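Long-range contacts in GCN5 like acetylase + bromodomain (Cryptosporidium parvum, PDB 4LDF), which belongs to the GCN5 acetyltransferase family and probably acetylates histone H3, represented here by its bromodomain, a module that in relatives reads acetylated lysines: residues W19-T24 / W107-T112; N84-N89 / Y98-E103. One frame throughout, in Å; residues are numbered along the deposited sequence.

Both contacts fasten helix 93-110 to a partner in the four-helix bundle, contact 1 near its C-terminal end to helix 14-27 and contact 2 nearer its N-terminal end to helix 71-88. Their centres lie about 17 Å apart. Each is partly buried, with two buried and one exposed residue among the five that touch. Contact 1 is apolar, carried by leucines and a methionine thioether with no hydrogen bond between its segments. Contact 2 also has a small buried patch, Cys85 on Ala99, but adds a salt bridge and a weak hydrogen bond from Arg86. Its segment 84-89 ends at Asn89, probably the acetyl-lysine-binding asparagine of bromodomains.

Contact 1: residues W19-T24 / W107-T112; sequences WQLLDT and WPMLQT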
ATOM      1  N   TRP A  19       3.446  -9.668  -3.341  1.00 16.87           N
ATOM      2  CA  TRP A  19       4.154  -8.848  -4.336  1.00 17.89           C
ATOM      3  C   TRP A  19       3.269  -8.578  -5.561  1.00 23.62           C
ATOM      4  O   TRP A  19       3.202  -7.427  -6.003  1.00 24.28           O
ATOM      5  CB  TRP A  19       5.510  -9.469  -4.737  1.00 17.14           C
ATOM      6  CG  TRP A  19       6.400  -8.519  -5.487  1.00 18.64           C
ATOM      7  CD1 TRP A  19       7.354  -7.696  -4.953  1.00 21.56           C
ATOM      8  CD2 TRP A  19       6.316  -8.184  -6.884  1.00 18.33           C
ATOM      9  NE1 TRP A  19       7.920  -6.925  -5.943  1.00 21.18           N
ATOM     10  CE2 TRP A  19       7.295  -7.198  -7.137  1.00 22.54           C
ATOM     11  CE3 TRP A  19       5.531  -8.648  -7.952  1.00 19.62           C
ATOM     12  CZ2 TRP A  19       7.473  -6.630  -8.405  1.00 21.93           C
ATOM     13  CZ3 TRP A  19       5.715  -8.096  -9.210  1.00 21.59           C
ATOM     14  CH2 TRP A  19       6.694  -7.120  -9.434  1.00 22.32           C
ATOM     15  N   GLN A  20       2.562  -9.626  -6.092  1.00 19.13           N
ATOM     16  CA  GLN A  20       1.694  -9.470  -7.268  1.00 17.83           C
ATOM     17  C   GLN A  20       0.426  -8.638  -7.021  1.00 19.05           C
ATOM     18  O   GLN A  20      -0.068  -7.958  -7.936  1.00 17.95           O
ATOM     19  CB  GLN A  20       1.396 -10.812  -7.939  1.00 19.46           C
ATOM     20  CG  GLN A  20       2.633 -11.419  -8.608  1.00 30.82           C
ATOM     21  CD  GLN A  20       2.310 -12.647  -9.418  1.00 40.05           C
ATOM     22  OE1 GLN A  20       1.200 -12.825  -9.926  1.00 32.33           O
ATOM     23  NE2 GLN A  20       3.289 -13.509  -9.570  1.00 30.99           N
ATOM     24  N   LEU A  21      -0.087  -8.681  -5.786  1.00 15.42           N
ATOM     25  CA  LEU A  21      -1.217  -7.845  -5.362  1.00 13.82           C
ATOM     26  C   LEU A  21      -0.737  -6.379  -5.407  1.00 15.05           C
ATOM     27  O   LEU A  21      -1.428  -5.514  -5.927  1.00 14.89           O
ATOM     28  CB  LEU A  21      -1.649  -8.241  -3.940  1.00 12.71           C
ATOM     29  CG  LEU A  21      -2.696  -7.405  -3.222  1.00 17.19           C
ATOM     30  CD1 LEU A  21      -3.492  -8.267  -2.250  1.00 16.17           C
ATOM     31  CD2 LEU A  21      -2.068  -6.244  -2.452  1.00 18.04           C
ATOM     32  N   LEU A  22       0.446  -6.132  -4.880  1.00 13.99           N
ATOM     33  CA  LEU A  22       1.061  -4.812  -4.822  1.00 15.14           C
ATOM     34  C   LEU A  22       1.373  -4.310  -6.220  1.00 19.47           C
ATOM     35  O   LEU A  22       1.133  -3.143  -6.500  1.00 18.86           O
ATOM     36  CB  LEU A  22       2.302  -4.833  -3.944  1.00 15.17           C
ATOM     37  CG  LEU A  22       2.069  -4.976  -2.432  1.00 18.22           C
ATOM     38  CD1 LEU A  22       3.360  -5.405  -1.756  1.00 19.98           C
ATOM     39  CD2 LEU A  22       1.553  -3.665  -1.807  1.00 16.33           C
ATOM     40  N   ASP A  23       1.831  -5.214  -7.110  1.00 18.39           N
ATOM     41  CA  ASP A  23       2.076  -4.906  -8.518  1.00 18.68           C
ATOM     42  C   ASP A  23       0.755  -4.553  -9.205  1.00 21.69           C
ATOM     43  O   ASP A  23       0.697  -3.524  -9.851  1.00 22.00           O
ATOM     44  CB  ASP A  23       2.838  -6.030  -9.255  1.00 19.54           C
ATOM     45  CG  ASP A  23       3.478  -5.561 -10.559  1.00 28.45           C
ATOM     46  OD1 ASP A  23       3.310  -6.248 -11.582  1.00 29.98           O
ATOM     47  OD2 ASP A  23       4.111  -4.475 -10.560  1.00 31.78           O
ATOM     48  N   THR A  24      -0.319  -5.340  -8.986  1.00 16.76           N
ATOM     49  CA  THR A  24      -1.642  -5.018  -9.539  1.00 16.25           C
ATOM     50  C   THR A  24      -2.075  -3.626  -9.068  1.00 18.61           C
ATOM     51  O   THR A  24      -2.504  -2.802  -9.889  1.00 16.96           O
ATOM     52  CB  THR A  24      -2.694  -6.085  -9.141  1.00 22.07           C
ATOM     53  OG1 THR A  24      -2.397  -7.273  -9.852  1.00 18.54           O
ATOM     54  CG2 THR A  24      -4.140  -5.655  -9.493  1.00 16.80           C
ATOM     55  N   TRP A 107      -9.093  -4.703  -2.345  1.00 14.71           N
ATOM     56  CA  TRP A 107      -9.649  -5.552  -1.274  1.00 14.84           C
ATOM     57  C   TRP A 107     -10.117  -6.937  -1.764  1.00 19.42           C
ATOM     58  O   TRP A 107      -9.781  -7.910  -1.084  1.00 20.12           O
ATOM     59  CB  TRP A 107     -10.680  -4.821  -0.390  1.00 13.65           C
ATOM     60  CG  TRP A 107     -10.282  -4.761   1.063  1.00 15.35           C
ATOM     61  CD1 TRP A 107     -10.969  -5.283   2.126  1.00 18.22           C
ATOM     62  CD2 TRP A 107      -9.111  -4.130   1.615  1.00 15.61           C
ATOM     63  NE1 TRP A 107     -10.276  -5.061   3.292  1.00 17.10           N
ATOM     64  CE2 TRP A 107      -9.143  -4.338   3.013  1.00 19.24           C
ATOM     65  CE3 TRP A 107      -8.004  -3.455   1.054  1.00 17.12           C
ATOM     66  CZ2 TRP A 107      -8.110  -3.895   3.861  1.00 19.19           C
ATOM     67  CZ3 TRP A 107      -7.021  -2.967   1.900  1.00 18.78           C
ATOM     68  CH2 TRP A 107      -7.077  -3.192   3.285  1.00 19.31           C
ATOM     69  N   PRO A 108     -10.805  -7.086  -2.935  1.00 16.91           N
ATOM     70  CA  PRO A 108     -11.140  -8.442  -3.421  1.00 17.22           C
ATOM     71  C   PRO A 108      -9.903  -9.346  -3.583  1.00 20.24           C
ATOM     72  O   PRO A 108      -9.969 -10.511  -3.198  1.00 20.85           O
ATOM     73  CB  PRO A 108     -11.780  -8.181  -4.791  1.00 18.49           C
ATOM     74  CG  PRO A 108     -12.327  -6.822  -4.706  1.00 23.60           C
ATOM     75  CD  PRO A 108     -11.340  -6.060  -3.858  1.00 19.46           C
ATOM     76  N   MET A 109      -8.793  -8.822  -4.152  1.00 16.02           N
ATOM     77  CA  MET A 109      -7.552  -9.597  -4.353  1.00 14.81           C
ATOM     78  C   MET A 109      -6.924  -9.980  -3.006  1.00 18.38           C
ATOM     79  O   MET A 109      -6.368 -11.060  -2.891  1.00 19.95           O
ATOM     80  CB  MET A 109      -6.537  -8.804  -5.210  1.00 16.24           C
ATOM     81  CG  MET A 109      -5.305  -9.606  -5.610  1.00 18.07           C
ATOM     82  SD  MET A 109      -4.310  -8.771  -6.856  1.00 20.48           S
ATOM     83  CE  MET A 109      -3.320 -10.139  -7.404  1.00 17.57           C
ATOM     84  N   LEU A 110      -7.023  -9.106  -1.992  1.00 14.60           N
ATOM     85  CA  LEU A 110      -6.472  -9.352  -0.646  1.00 14.07           C
ATOM     86  C   LEU A 110      -7.096 -10.595   0.017  1.00 17.77           C
ATOM     87  O   LEU A 110      -6.408 -11.289   0.749  1.00 15.39           O
ATOM     88  CB  LEU A 110      -6.654  -8.090   0.240  1.00 13.86           C
ATOM     89  CG  LEU A 110      -5.988  -8.041   1.614  1.00 17.18           C
ATOM     90  CD1 LEU A 110      -4.469  -8.085   1.509  1.00 20.40           C
ATOM     91  CD2 LEU A 110      -6.385  -6.788   2.351  1.00 15.27           C
ATOM     92  N   GLN A 111      -8.371 -10.898  -0.287  1.00 16.97           N
ATOM     93  CA  GLN A 111      -9.106 -12.067   0.248  1.00 17.64           C
ATOM     94  C   GLN A 111      -8.540 -13.379  -0.282  1.00 22.13           C
ATOM     95  O   GLN A 111      -8.695 -14.401   0.383  1.00 21.36           O
ATOM     96  CB  GLN A 111     -10.628 -12.009  -0.094  1.00 18.30           C
ATOM     97  CG  GLN A 111     -11.330 -10.666   0.161  1.00 19.02           C
ATOM     98  CD  GLN A 111     -11.139 -10.177   1.566  1.00 31.13           C
ATOM     99  OE1 GLN A 111     -11.383 -10.906   2.539  1.00 27.42           O
ATOM    100  NE2 GLN A 111     -10.622  -8.963   1.704  1.00 16.63           N
ATOM    101  N   THR A 112      -7.925 -13.354  -1.486  1.00 19.86           N
ATOM    102  CA  THR A 112      -7.397 -14.558  -2.157  1.00 20.61           C
ATOM    103  C   THR A 112      -5.985 -14.972  -1.695  1.00 26.07           C
ATOM    104  O   THR A 112      -5.529 -16.048  -2.067  1.00 26.64           O
ATOM    105  CB  THR A 112      -7.475 -14.436  -3.696  1.00 23.82           C
ATOM    106  OG1 THR A 112      -6.438 -13.566  -4.168  1.00 22.53           O
ATOM    107  CG2 THR A 112      -8.836 -13.960  -4.192  1.00 22.55           C
TER
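Met109 and Leu21 reach across in opposite senses, each side chain running past the other, where helix 14-27 meets the C-terminal end of helix 93-110; these are the first and last helices of the left-handed four-helix bundle of a bromodomain.

The contact is chiefly apolar. CG of Met109 stands anti to the backbone N (chi1 -173°), and the extended chain beyond it reaches the opposite helix, where SD lies 3.6 Å from CA of Leu21. The terminal methyl carries on to 4.0 Å between CE of Met109 and O of Gln20. An unbranched, flexible methionine suits this partly exposed place, since its thioether and methyl both pack against CA of Leu21. Leu21 answers from the other side: its CD1 comes 3.6 Å from CA of Leu110, and the same CD1 of Leu21 lies 3.9 Å from CD1 of Leu110. Both leucines are buried and also touch Phe74 of helix 71-88, which extends this apolar core. Thr24 runs at a slant across the thioether, with OG1 3.9 Å from SD of Met109.

Within 107-112, two side chains bond back to the backbone. Pro108 has no N-H to give, and the helix is kinked here. Beyond it, OG1 of Thr112 donates to O of Met109 at 2.8 Å, a carbonyl that Thr112 N grips as well, while NE2 of Gln111 reaches O of Trp107 at 3.1 Å from above the carbonyl plane.

With no hydrogen bond or ion pair between the segments, their association rests on close packing and burial of carbon and sulfur.

Contact 2: residues N84-N89 / Y98-E103; sequences NCRFYN and YANQLE
Arg86 of helix 71-88 reaches over Ala99 to Asn100 and Glu103 on helix 93-110, in the antiparallel pairing of the last two helices of the bromodomain bundle. The axes of 84-88 and 98-103 approach to 10.2 Å, with 162° between their directions.

The ionic part centres on the guanidinium. Its bend at chi3 (-65°) swings NE out of the line of the chain. NH2 donates in the guanidinium plane to OE2 of Glu103 at 2.8 Å, a nearly straight bond (163°) within a salt bridge, and NH1 adds a weak bond to that same OE2 at 3.3 Å. The two side chains cross at about a right angle. NH1 also gives a weak hydrogen bond to OD1 of Asn100, 2.8 Å away, and Asp83 is a second acidic partner for NH2. A long, multiply donating arginine thus suits a place where it must reach two acceptors about one turn apart, Asn100 and Glu103.

Apolar contacts lie beneath. CB of Ala99 is 4.0 Å from CG of Arg86 and 4.3 Å from SG of buried Cys85, small groups that suit helices facing each other here.

Asn89, just past the helix, probably corresponds to the asparagine that holds acetyl-lysine in related bromodomains; its amide bonds a glycerol, probably from the crystallisation liquor. ND2 of Asn89 also donates to O of Cys85 at 2.8 Å, approaching from above the carbonyl plane.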
ATOM      1  N   ASN A  84      -3.130   6.541   6.371  1.00 19.19           N
ATOM      2  CA  ASN A  84      -2.114   7.615   6.425  1.00 18.67           C
ATOM      3  C   ASN A  84      -2.453   8.712   5.436  1.00 22.41           C
ATOM      4  O   ASN A  84      -2.435   9.875   5.816  1.00 22.56           O
ATOM      5  CB  ASN A  84      -0.699   7.079   6.113  1.00 14.81           C
ATOM      6  CG  ASN A  84      -0.050   6.300   7.225  1.00 25.98           C
ATOM      7  OD1 ASN A  84      -0.526   6.275   8.356  1.00 23.30           O
ATOM      8  ND2 ASN A  84       1.078   5.674   6.932  1.00 18.65           N
ATOM      9  N   CYS A  85      -2.789   8.336   4.179  1.00 18.56           N
ATOM     10  CA  CYS A  85      -3.138   9.276   3.115  1.00 18.69           C
ATOM     11  C   CYS A  85      -4.303  10.147   3.534  1.00 21.00           C
ATOM     12  O   CYS A  85      -4.193  11.387   3.493  1.00 19.82           O
ATOM     13  CB  CYS A  85      -3.434   8.550   1.804  1.00 19.48           C
ATOM     14  SG  CYS A  85      -3.710   9.663   0.392  1.00 23.54           S
ATOM     15  N   ARG A  86      -5.405   9.484   3.990  1.00 17.29           N
ATOM     16  CA  ARG A  86      -6.654  10.111   4.436  1.00 17.05           C
ATOM     17  C   ARG A  86      -6.465  10.943   5.694  1.00 18.29           C
ATOM     18  O   ARG A  86      -7.097  11.984   5.810  1.00 18.44           O
ATOM     19  CB  ARG A  86      -7.787   9.082   4.568  1.00 17.92           C
ATOM     20  CG  ARG A  86      -8.293   8.555   3.190  1.00 21.00           C
ATOM     21  CD  ARG A  86      -9.514   7.656   3.308  1.00 21.37           C
ATOM     22  NE  ARG A  86      -9.186   6.425   4.033  1.00 26.55           N
ATOM     23  CZ  ARG A  86      -9.086   5.217   3.488  1.00 35.14           C
ATOM     24  NH1 ARG A  86      -9.370   5.032   2.197  1.00 16.83           N
ATOM     25  NH2 ARG A  86      -8.727   4.181   4.230  1.00 14.21           N
ATOM     26  N   PHE A  87      -5.559  10.524   6.619  1.00 14.14           N
ATOM     27  CA  PHE A  87      -5.277  11.303   7.827  1.00 13.47           C
ATOM     28  C   PHE A  87      -4.524  12.584   7.436  1.00 20.47           C
ATOM     29  O   PHE A  87      -4.960  13.676   7.805  1.00 21.72           O
ATOM     30  CB  PHE A  87      -4.474  10.480   8.840  1.00 15.40           C
ATOM     31  CG  PHE A  87      -4.182  11.184  10.144  1.00 16.49           C
ATOM     32  CD1 PHE A  87      -4.955  10.942  11.271  1.00 19.99           C
ATOM     33  CD2 PHE A  87      -3.086  12.040  10.266  1.00 18.78           C
ATOM     34  CE1 PHE A  87      -4.660  11.576  12.491  1.00 19.45           C
ATOM     35  CE2 PHE A  87      -2.805  12.681  11.478  1.00 20.86           C
ATOM     36  CZ  PHE A  87      -3.585  12.431  12.582  1.00 18.90           C
ATOM     37  N   TYR A  88      -3.410  12.462   6.679  1.00 18.54           N
ATOM     38  CA  TYR A  88      -2.612  13.620   6.239  1.00 17.81           C
ATOM     39  C   TYR A  88      -3.460  14.650   5.461  1.00 20.94           C
ATOM     40  O   TYR A  88      -3.301  15.864   5.659  1.00 18.34           O
ATOM     41  CB  TYR A  88      -1.384  13.189   5.399  1.00 17.98           C
ATOM     42  CG  TYR A  88      -0.602  14.382   4.890  1.00 19.46           C
ATOM     43  CD1 TYR A  88       0.246  15.095   5.733  1.00 20.65           C
ATOM     44  CD2 TYR A  88      -0.767  14.846   3.586  1.00 21.11           C
ATOM     45  CE1 TYR A  88       0.928  16.223   5.286  1.00 21.44           C
ATOM     46  CE2 TYR A  88      -0.116  15.997   3.138  1.00 22.07           C
ATOM     47  CZ  TYR A  88       0.754  16.664   3.983  1.00 26.29           C
ATOM     48  OH  TYR A  88       1.423  17.778   3.535  1.00 24.50           O
ATOM     49  N   ASN A  89      -4.340  14.146   4.580  1.00 17.77           N
ATOM     50  CA  ASN A  89      -5.244  14.930   3.729  1.00 18.09           C
ATOM     51  C   ASN A  89      -6.576  15.300   4.379  1.00 22.85           C
ATOM     52  O   ASN A  89      -7.412  15.957   3.732  1.00 22.25           O
ATOM     53  CB  ASN A  89      -5.443  14.247   2.364  1.00 17.71           C
ATOM     54  CG  ASN A  89      -4.185  14.232   1.537  1.00 33.44           C
ATOM     55  OD1 ASN A  89      -3.778  15.255   1.016  1.00 30.95           O
ATOM     56  ND2 ASN A  89      -3.539  13.075   1.393  1.00 24.59           N
ATOM     57  N   TYR A  98      -8.561   8.901  -4.361  1.00 20.45           N
ATOM     58  CA  TYR A  98      -7.764   7.802  -4.897  1.00 20.52           C
ATOM     59  C   TYR A  98      -7.676   6.688  -3.847  1.00 22.93           C
ATOM     60  O   TYR A  98      -7.938   5.532  -4.174  1.00 20.87           O
ATOM     61  CB  TYR A  98      -6.348   8.251  -5.295  1.00 22.11           C
ATOM     62  CG  TYR A  98      -6.224   9.303  -6.380  1.00 25.62           C
ATOM     63  CD1 TYR A  98      -7.217   9.464  -7.345  1.00 27.64           C
ATOM     64  CD2 TYR A  98      -5.078  10.084  -6.488  1.00 27.61           C
ATOM     65  CE1 TYR A  98      -7.095  10.418  -8.358  1.00 28.98           C
ATOM     66  CE2 TYR A  98      -4.934  11.026  -7.510  1.00 29.37           C
ATOM     67  CZ  TYR A  98      -5.941  11.181  -8.451  1.00 38.58           C
ATOM     68  OH  TYR A  98      -5.817  12.125  -9.442  1.00 40.50           O
ATOM     69  N   ALA A  99      -7.335   7.045  -2.587  1.00 19.72           N
ATOM     70  CA  ALA A  99      -7.217   6.104  -1.470  1.00 19.38           C
ATOM     71  C   ALA A  99      -8.442   5.208  -1.313  1.00 20.76           C
ATOM     72  O   ALA A  99      -8.266   4.009  -1.097  1.00 21.14           O
ATOM     73  CB  ALA A  99      -6.940   6.843  -0.167  1.00 20.51           C
ATOM     74  N   ASN A 100      -9.667   5.788  -1.395  1.00 15.57           N
ATOM     75  CA  ASN A 100     -10.965   5.104  -1.283  1.00 15.28           C
ATOM     76  C   ASN A 100     -11.191   4.187  -2.500  1.00 19.47           C
ATOM     77  O   ASN A 100     -11.546   3.017  -2.342  1.00 20.86           O
ATOM     78  CB  ASN A 100     -12.114   6.152  -1.154  1.00 17.78           C
ATOM     79  CG  ASN A 100     -12.201   6.824   0.205  1.00 23.83           C
ATOM     80  OD1 ASN A 100     -11.576   6.409   1.165  1.00 20.21           O
ATOM     81  ND2 ASN A 100     -13.014   7.849   0.333  1.00 15.79           N
ATOM     82  N   GLN A 101     -10.923   4.720  -3.704  1.00 16.38           N
ATOM     83  CA  GLN A 101     -11.032   4.004  -4.973  1.00 16.33           C
ATOM     84  C   GLN A 101     -10.093   2.804  -5.004  1.00 18.13           C
ATOM     85  O   GLN A 101     -10.550   1.704  -5.292  1.00 18.04           O
ATOM     86  CB  GLN A 101     -10.743   4.948  -6.156  1.00 17.49           C
ATOM     87  CG  GLN A 101     -10.802   4.234  -7.510  1.00 24.09           C
ATOM     88  CD  GLN A 101     -10.300   5.066  -8.647  1.00 30.97           C
ATOM     89  OE1 GLN A 101      -9.305   5.782  -8.535  1.00 26.67           O
ATOM     90  NE2 GLN A 101     -10.946   4.932  -9.795  1.00 26.20           N
ATOM     91  N   LEU A 102      -8.810   2.995  -4.626  1.00 14.98           N
ATOM     92  CA  LEU A 102      -7.822   1.924  -4.694  1.00 13.93           C
ATOM     93  C   LEU A 102      -8.009   0.856  -3.650  1.00 15.77           C
ATOM     94  O   LEU A 102      -7.723  -0.292  -3.935  1.00 15.73           O
ATOM     95  CB  LEU A 102      -6.380   2.448  -4.698  1.00 14.17           C
ATOM     96  CG  LEU A 102      -5.993   3.503  -5.739  1.00 18.30           C
ATOM     97  CD1 LEU A 102      -4.819   4.287  -5.278  1.00 17.57           C
ATOM     98  CD2 LEU A 102      -5.691   2.893  -7.054  1.00 20.74           C
ATOM     99  N   GLU A 103      -8.455   1.225  -2.437  1.00 12.86           N
ATOM    100  CA  GLU A 103      -8.688   0.253  -1.365  1.00 12.59           C
ATOM    101  C   GLU A 103      -9.825  -0.678  -1.760  1.00 19.85           C
ATOM    102  O   GLU A 103      -9.675  -1.892  -1.646  1.00 20.61           O
ATOM    103  CB  GLU A 103      -8.977   0.966  -0.035  1.00 13.74           C
ATOM    104  CG  GLU A 103      -8.912   0.039   1.164  1.00 17.99           C
ATOM    105  CD  GLU A 103      -9.228   0.694   2.492  1.00 25.05           C
ATOM    106  OE1 GLU A 103      -9.961   0.084   3.300  1.00 30.67           O
ATOM    107  OE2 GLU A 103      -8.816   1.855   2.687  1.00 15.74           O
TER